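Long-range contacts in lactate racemase (PDB 2YJG), which interconverts the D- and L-isomers of lactate as a nickel-dependent homodimeric enzyme, here in its apoprotein form: residues G145-S149 and R222-A227; K152-N156 and I190-C195; A317-D321 and M374-N380. All coordinates share one frame; numbering follows the deposited sequence.

Contact 1: residues G145-S149 and R222-A227; sequences GTLPS and RDMIYA
The backbones come closest at L147 and D223, CA to CA 5.9 Å. G145 and T146 end a strand, and L147 to S149 form the loop that leaves it. R222 to A227 are helical throughout. D223 reaches across to S149 and grips it with both carboxylate oxygens. D223 OD1 accepts the backbone N of S149 at 3.2 Å with its syn lone pair. D223 OD2 takes the S149 hydroxyl OG at a very short 2.5 Å. Together the two bonds probably limit turning of the carboxylate. P148 wedges between two side chains of the helix. Its CD lies over one face of the Y226 ring, a CH-pi contact 3.7 Å from the ring centroid. P148 CB sits over a face of the R222 guanidinium, 3.4 Å from R222 NE. Y226 has CG anti to the backbone N (chi1 -176°), which carries the ring out to the strand end. There its OH shares water 1 with T146 N, the water lying in the ring plane at the edge. With an alanine here, P148 CD would probably lose its ring face and water 1 its hydroxyl partner. L147 CD2 lies 4.1 Å from A227 CB. Both residues also touch L153 on strand 152-156, the hairpin partner of strand 141-146. Helix 219-230 thus packs against the end of this hairpin, while F204 of helix 202-206 touches S149 and D223.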
loop_
_atom_site.group_PDB
_atom_site.type_symbol
_atom_site.label_atom_id
_atom_site.label_comp_id
_atom_site.label_asym_id
_atom_site.label_seq_id
_atom_site.Cartn_x
_atom_site.Cartn_y
_atom_site.Cartn_z
ATOM N N GLY A 145 14.632 2.574 30.220
ATOM C CA GLY A 145 15.751 3.099 30.962
ATOM C C GLY A 145 15.550 4.537 31.332
ATOM O O GLY A 145 14.464 5.107 31.107
ATOM N N THR A 146 16.585 5.086 31.953
ATOM C CA THR A 146 16.603 6.511 32.294
ATOM C C THR A 146 17.841 7.224 31.724
ATOM O O THR A 146 18.965 6.762 31.792
ATOM C CB THR A 146 16.601 6.712 33.777
ATOM O OG1 THR A 146 17.843 6.226 34.278
ATOM C CG2 THR A 146 15.410 5.993 34.423
ATOM N N LEU A 147 17.614 8.419 31.204
ATOM C CA LEU A 147 18.586 9.064 30.341
ATOM C C LEU A 147 19.584 9.821 31.222
ATOM O O LEU A 147 19.272 10.097 32.405
ATOM C CB LEU A 147 17.850 10.027 29.415
ATOM C CG LEU A 147 16.877 9.433 28.383
ATOM C CD1 LEU A 147 15.779 10.373 27.960
ATOM C CD2 LEU A 147 17.673 8.944 27.114
ATOM N N PRO A 148 20.746 10.201 30.651
ATOM C CA PRO A 148 21.697 11.060 31.360
ATOM C C PRO A 148 21.097 12.299 32.028
ATOM O O PRO A 148 21.546 12.679 33.121
ATOM C CB PRO A 148 22.689 11.453 30.266
ATOM C CG PRO A 148 22.693 10.331 29.343
ATOM C CD PRO A 148 21.305 9.738 29.374
ATOM N N SER A 149 20.095 12.911 31.403
ATOM C CA SER A 149 19.411 14.062 31.963
ATOM C C SER A 149 18.505 13.713 33.135
ATOM O O SER A 149 17.968 14.600 33.791
ATOM C CB SER A 149 18.538 14.699 30.904
ATOM O OG SER A 149 17.632 13.734 30.387
ATOM N N ARG A 222 23.369 14.200 23.507
ATOM C CA ARG A 222 23.768 13.247 24.560
ATOM C C ARG A 222 22.640 12.293 24.973
ATOM O O ARG A 222 22.868 11.088 25.120
ATOM C CB ARG A 222 24.274 14.047 25.798
ATOM C CG ARG A 222 24.749 13.154 26.942
ATOM C CD ARG A 222 25.199 13.938 28.232
ATOM N NE ARG A 222 25.575 13.010 29.323
ATOM C CZ ARG A 222 25.706 13.337 30.625
ATOM N NH1 ARG A 222 25.462 14.573 31.070
ATOM N NH2 ARG A 222 26.074 12.409 31.506
ATOM N N ASP A 223 21.439 12.822 25.209
ATOM C CA ASP A 223 20.266 11.966 25.504
ATOM C C ASP A 223 19.935 11.024 24.353
ATOM O O ASP A 223 19.598 9.858 24.609
ATOM C CB ASP A 223 19.034 12.803 25.952
ATOM C CG ASP A 223 19.020 13.060 27.488
ATOM O OD1 ASP A 223 20.075 12.837 28.179
ATOM O OD2 ASP A 223 17.967 13.450 27.968
ATOM N N MET A 224 20.045 11.502 23.095
ATOM C CA MET A 224 19.737 10.684 21.939
ATOM C C MET A 224 20.695 9.516 21.802
ATOM O O MET A 224 20.293 8.397 21.457
ATOM C CB MET A 224 19.787 11.556 20.672
ATOM C CG MET A 224 18.741 12.694 20.604
ATOM S SD MET A 224 19.103 13.703 19.122
ATOM C CE MET A 224 17.581 14.753 18.985
ATOM N N ILE A 225 21.966 9.790 22.049
ATOM C CA ILE A 225 23.046 8.813 21.929
ATOM C C ILE A 225 22.805 7.707 22.956
ATOM O O ILE A 225 22.896 6.504 22.641
ATOM C CB ILE A 225 24.393 9.503 22.093
ATOM C CG1 ILE A 225 24.742 10.245 20.792
ATOM C CG2 ILE A 225 25.481 8.515 22.537
ATOM C CD1 ILE A 225 24.912 9.364 19.611
ATOM N N TYR A 226 22.458 8.128 24.172
ATOM C CA TYR A 226 22.184 7.151 25.222
ATOM C C TYR A 226 20.964 6.330 24.912
ATOM O O TYR A 226 21.001 5.083 25.071
ATOM C CB TYR A 226 22.021 7.837 26.542
ATOM C CG TYR A 226 21.824 6.910 27.700
ATOM C CD1 TYR A 226 20.547 6.440 28.068
ATOM C CD2 TYR A 226 22.905 6.574 28.507
ATOM C CE1 TYR A 226 20.393 5.633 29.208
ATOM C CE2 TYR A 226 22.750 5.796 29.623
ATOM C CZ TYR A 226 21.518 5.315 29.963
ATOM O OH TYR A 226 21.473 4.509 31.090
ATOM N N ALA A 227 19.885 6.992 24.448
ATOM C CA ALA A 227 18.663 6.307 23.950
ATOM C C ALA A 227 18.977 5.257 22.926
ATOM O O ALA A 227 18.423 4.146 22.995
ATOM C CB ALA A 227 17.631 7.312 23.362
HETATM O O HOH W 1 18.896 3.462 32.255
#

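Contact 2: residues K152-N156 and I190-C195; sequences KLEIN and IASVQC
Backbone hydrogen bonds join N156 and E154 to the loop that precedes helix 193-198. N156 N donates to I190 O at 2.9 Å, nearly straight onto the carbonyl. S192 N donates to E154 O at 3.1 Å, approaching from above the carbonyl plane. Between them I155 and A191 form a single beta bridge, CA to CA 4.3 Å. The loop therefore runs beside strand 152-156 for a short way before turning into the helix. Side-chain polar contacts follow at the helix start. S192 OG donates to E154 OE1 at 2.9 Å, using the anti lone pair of that oxygen. The same S192 OG accepts C195 N at 3.2 Å, so S192 is the N-cap of the helix. Its chi1 of 68° sets OG between its own backbone N and carbonyl carbon, within range of both partners. C195 SG receives a weak bond from E154 N at 3.3 Å. Water 2 donates to E154 OE1 and, weakly, to Q194 OE1. At the far end N156 ND2 bonds H133, and its OD1 caps L158 N at the start of helix 157-161. Apolar contacts are looser: I155 CD1 meets I190 CD1 at 4.3 Å. One serine hydroxyl thus serves as donor to a carboxylate and acceptor from the helix. The carboxylate lies at a helix N-terminus, whose dipole would probably stabilise its negative charge.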
loop_
_atom_site.group_PDB
_atom_site.type_symbol
_atom_site.label_atom_id
_atom_site.label_comp_id
_atom_site.label_asym_id
_atom_site.label_seq_id
_atom_site.Cartn_x
_atom_site.Cartn_y
_atom_site.Cartn_z
ATOM N N LYS A 152 12.874 9.567 31.917
ATOM C CA LYS A 152 12.508 8.232 31.439
ATOM C C LYS A 152 12.679 8.138 29.906
ATOM O O LYS A 152 12.576 9.161 29.198
ATOM C CB LYS A 152 11.049 7.945 31.756
ATOM C CG LYS A 152 10.789 7.478 33.158
ATOM C CD LYS A 152 9.274 7.312 33.389
ATOM C CE LYS A 152 8.955 7.340 34.862
ATOM N NZ LYS A 152 9.968 6.532 35.550
ATOM N N LEU A 153 12.918 6.925 29.431
ATOM C CA LEU A 153 13.050 6.623 28.012
ATOM C C LEU A 153 12.039 5.522 27.649
ATOM O O LEU A 153 12.112 4.406 28.179
ATOM C CB LEU A 153 14.482 6.162 27.724
ATOM C CG LEU A 153 14.769 5.660 26.305
ATOM C CD1 LEU A 153 14.370 6.814 25.373
ATOM C CD2 LEU A 153 16.203 5.223 26.109
ATOM N N GLU A 154 11.068 5.851 26.808
ATOM C CA GLU A 154 10.044 4.889 26.378
ATOM C C GLU A 154 10.138 4.806 24.882
ATOM O O GLU A 154 10.077 5.850 24.219
ATOM C CB GLU A 154 8.656 5.376 26.795
ATOM C CG GLU A 154 8.653 5.723 28.313
ATOM C CD GLU A 154 7.497 6.559 28.792
ATOM O OE1 GLU A 154 6.943 7.376 28.024
ATOM O OE2 GLU A 154 7.154 6.394 29.997
ATOM N N ILE A 155 10.339 3.605 24.351
ATOM C CA ILE A 155 10.356 3.434 22.891
ATOM C C ILE A 155 9.388 2.339 22.395
ATOM O O ILE A 155 8.888 1.538 23.189
ATOM C CB ILE A 155 11.751 3.301 22.338
ATOM C CG1 ILE A 155 12.490 2.046 22.840
ATOM C CG2 ILE A 155 12.607 4.553 22.723
ATOM C CD1 ILE A 155 13.664 1.657 21.997
ATOM N N ASN A 156 9.119 2.333 21.096
ATOM C CA ASN A 156 8.273 1.291 20.479
ATOM C C ASN A 156 8.735 -0.136 20.844
ATOM O O ASN A 156 9.929 -0.516 20.661
ATOM C CB ASN A 156 8.294 1.465 18.965
ATOM C CG ASN A 156 7.131 0.813 18.258
ATOM O OD1 ASN A 156 6.999 -0.424 18.235
ATOM N ND2 ASN A 156 6.310 1.632 17.623
ATOM N N ILE A 190 11.218 6.836 17.225
ATOM C CA ILE A 190 10.305 5.751 17.690
ATOM C C ILE A 190 10.033 5.865 19.195
ATOM O O ILE A 190 9.802 4.888 19.835
ATOM C CB ILE A 190 10.808 4.342 17.309
ATOM C CG1 ILE A 190 12.186 3.975 17.975
ATOM C CG2 ILE A 190 10.808 4.192 15.792
ATOM C CD1 ILE A 190 12.477 2.453 17.933
ATOM N N ALA A 191 10.080 7.079 19.727
ATOM C CA ALA A 191 9.893 7.358 21.165
ATOM C C ALA A 191 8.496 7.814 21.452
ATOM O O ALA A 191 7.726 8.172 20.541
ATOM C CB ALA A 191 10.840 8.474 21.632
ATOM N N SER A 192 8.165 7.814 22.736
ATOM C CA SER A 192 6.839 8.307 23.196
ATOM C C SER A 192 6.727 9.801 23.060
ATOM O O SER A 192 7.751 10.509 23.138
ATOM C CB SER A 192 6.616 7.931 24.659
ATOM O OG SER A 192 7.489 8.634 25.510
ATOM N N VAL A 193 5.499 10.312 22.867
ATOM C CA VAL A 193 5.333 11.776 22.665
ATOM C C VAL A 193 5.973 12.527 23.866
ATOM O O VAL A 193 6.594 13.552 23.690
ATOM C CB VAL A 193 3.878 12.241 22.428
ATOM C CG1 VAL A 193 3.806 13.755 22.275
ATOM C CG2 VAL A 193 3.269 11.592 21.198
ATOM N N GLN A 194 5.825 11.997 25.072
ATOM C CA GLN A 194 6.360 12.666 26.270
ATOM C C GLN A 194 7.863 12.729 26.233
ATOM O O GLN A 194 8.453 13.751 26.550
ATOM C CB GLN A 194 5.878 11.942 27.537
ATOM C CG GLN A 194 6.226 12.617 28.876
ATOM C CD GLN A 194 5.496 11.987 30.145
ATOM O OE1 GLN A 194 4.442 11.333 30.040
ATOM N NE2 GLN A 194 6.072 12.223 31.336
ATOM N N CYS A 195 8.514 11.643 25.820
ATOM C CA CYS A 195 9.946 11.653 25.726
ATOM C C CYS A 195 10.400 12.635 24.662
ATOM O O CYS A 195 11.395 13.315 24.836
ATOM C CB CYS A 195 10.491 10.265 25.411
ATOM S SG CYS A 195 10.305 9.047 26.770
HETATM O O HOH W 2 4.651 8.501 28.209
#

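Contact 3: residues A317-D321 and M374-N380; sequences AECAD and MVTDSKN
K379 and N380 reach over to the loop at A320 and C319, while T376 and A317 hold the other end. The N380 side chain can be followed outward. With chi1 at -60°, CG stands anti to the carbonyl carbon and the amide turns toward the loop. From CB the chain leads to N380 CG, which is 3.6 Å from C319 O. N380 OD1 is equally near that carbonyl, but it is ND2 that bonds it. N380 ND2 donates to C319 O at 2.8 Å, coming from above the carbonyl plane. N380 ND2 also lies 3.3 Å from C319 CB, so the amide nitrogen sits close against that residue. K379 bends at chi3 and brings NZ to A320 O at 2.6 Å, in the carbonyl plane and on a lone pair. Two neighbouring carbonyls of the loop are thus held by two successive side chains. T376 OG1 stands close to both A317 O and E318 O, and its single proton could go to either. D377 N gives E318 O a weak bond. D377 OD1 accepts K379 N, an Asx turn that shapes the bend after the strand. Water 3 donates to E318 OE2 and D377 OD2, bridging two carboxylates. A317 N donates to V375 O at 3.0 Å, with an N-H...O angle of 172°. M374 CE packs 4.0 Å from C319 SG. The contact lies where the adjacent parallel strands 311-316 and 371-375 end. Helix 293-305 touches A317, C319 and M374, and helix 381-386 packs on M374 and T376.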
loop_
_atom_site.group_PDB
_atom_site.type_symbol
_atom_site.label_atom_id
_atom_site.label_comp_id
_atom_site.label_asym_id
_atom_site.label_seq_id
_atom_site.Cartn_x
_atom_site.Cartn_y
_atom_site.Cartn_z
ATOM N N ALA A 317 11.851 33.923 2.449
ATOM C CA ALA A 317 11.109 32.687 2.770
ATOM C C ALA A 317 9.633 32.924 2.366
ATOM O O ALA A 317 8.945 33.764 2.933
ATOM C CB ALA A 317 11.232 32.330 4.286
ATOM N N GLU A 318 9.179 32.245 1.323
ATOM C CA GLU A 318 7.828 32.505 0.770
ATOM C C GLU A 318 6.772 32.247 1.815
ATOM O O GLU A 318 5.817 33.016 1.955
ATOM C CB GLU A 318 7.608 31.597 -0.425
ATOM C CG GLU A 318 6.243 31.711 -1.025
ATOM C CD GLU A 318 6.002 30.799 -2.180
ATOM O OE1 GLU A 318 6.136 29.556 -2.030
ATOM O OE2 GLU A 318 5.629 31.341 -3.257
ATOM N N CYS A 319 6.959 31.179 2.600
ATOM C CA CYS A 319 6.012 30.847 3.671
ATOM C C CYS A 319 4.584 30.734 3.165
ATOM O O CYS A 319 3.662 31.295 3.737
ATOM C CB CYS A 319 6.093 31.829 4.855
ATOM S SG CYS A 319 7.768 31.867 5.624
ATOM N N ALA A 320 4.433 30.015 2.078
ATOM C CA ALA A 320 3.137 29.855 1.413
ATOM C C ALA A 320 2.071 29.317 2.360
ATOM O O ALA A 320 0.898 29.623 2.166
ATOM C CB ALA A 320 3.282 28.869 0.208
ATOM N N ASP A 321 2.478 28.488 3.327
ATOM C CA ASP A 321 1.563 27.893 4.295
ATOM C C ASP A 321 1.372 28.694 5.576
ATOM O O ASP A 321 0.658 28.223 6.475
ATOM C CB ASP A 321 1.993 26.469 4.615
ATOM C CG ASP A 321 1.943 25.555 3.393
ATOM O OD1 ASP A 321 1.159 25.822 2.462
ATOM O OD2 ASP A 321 2.650 24.551 3.369
ATOM N N MET A 374 11.596 39.943 7.047
ATOM C CA MET A 374 11.223 38.822 6.204
ATOM C C MET A 374 10.648 39.309 4.840
ATOM O O MET A 374 9.693 40.069 4.779
ATOM C CB MET A 374 10.227 37.883 6.890
ATOM C CG MET A 374 10.699 37.189 8.150
ATOM S SD MET A 374 9.554 35.900 8.687
ATOM C CE MET A 374 9.945 34.634 7.579
ATOM N N VAL A 375 11.258 38.853 3.764
ATOM C CA VAL A 375 10.695 38.914 2.413
ATOM C C VAL A 375 9.879 37.660 2.236
ATOM O O VAL A 375 10.401 36.552 2.188
ATOM C CB VAL A 375 11.843 39.030 1.305
ATOM C CG1 VAL A 375 11.314 38.930 -0.150
ATOM C CG2 VAL A 375 12.679 40.345 1.520
ATOM N N THR A 376 8.561 37.859 2.079
ATOM C CA THR A 376 7.603 36.810 2.182
ATOM C C THR A 376 6.322 37.225 1.464
ATOM O O THR A 376 6.150 38.371 1.183
ATOM C CB THR A 376 7.344 36.504 3.668
ATOM O OG1 THR A 376 6.683 35.269 3.749
ATOM C CG2 THR A 376 6.526 37.582 4.355
ATOM N N ASP A 377 5.487 36.245 1.162
ATOM C CA ASP A 377 4.169 36.413 0.557
ATOM C C ASP A 377 3.381 37.400 1.353
ATOM O O ASP A 377 3.428 37.340 2.580
ATOM C CB ASP A 377 3.480 35.046 0.561
ATOM C CG ASP A 377 2.251 34.988 -0.293
ATOM O OD1 ASP A 377 1.213 35.639 0.075
ATOM O OD2 ASP A 377 2.316 34.227 -1.302
ATOM N N SER A 378 2.622 38.275 0.672
ATOM C CA SER A 378 1.887 39.349 1.342
ATOM C C SER A 378 0.862 38.861 2.341
ATOM O O SER A 378 0.545 39.620 3.272
ATOM C CB SER A 378 1.193 40.289 0.348
ATOM O OG SER A 378 0.172 39.591 -0.343
ATOM N N LYS A 379 0.374 37.624 2.150
ATOM C CA LYS A 379 -0.553 36.915 3.076
ATOM C C LYS A 379 0.016 36.881 4.466
ATOM O O LYS A 379 -0.737 36.795 5.473
ATOM C CB LYS A 379 -0.707 35.418 2.711
ATOM C CG LYS A 379 -1.420 35.004 1.474
ATOM C CD LYS A 379 -1.466 33.456 1.323
ATOM C CE LYS A 379 -0.118 32.759 1.037
ATOM N NZ LYS A 379 -0.265 31.275 0.558
ATOM N N ASN A 380 1.344 36.974 4.574
ATOM C CA ASN A 380 2.002 36.797 5.849
ATOM C C ASN A 380 2.474 38.074 6.544
ATOM O O ASN A 380 3.086 37.985 7.622
ATOM C CB ASN A 380 3.274 35.916 5.663
ATOM C CG ASN A 380 2.957 34.556 5.108
ATOM O OD1 ASN A 380 1.950 33.958 5.508
ATOM N ND2 ASN A 380 3.804 34.042 4.151
HETATM O O HOH W 3 4.416 33.579 -3.383
#

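How the contacts relate
Contacts 1 and 2 are neighbours, their centres 11 Å apart, and share the hairpin of strands 141-146 and 152-156. G145 O and L153 N are 2.9 Å apart, a probable hydrogen bond, and L153 CD2 packs on A227 CA at 3.4 Å. Contact 3 is remote: its centre is 38 Å from that of contact 1 and 35 Å from that of contact 2. It lies in the C-terminal domain of the lactate racemase family. Side chain to side chain, C195 of contact 2 is about 9 Å from H200, which probably binds the cofactor nickel, as in relatives. C319 of contact 3 is about 7 Å, side chain to side chain, from Q295, a probable substrate-binding residue.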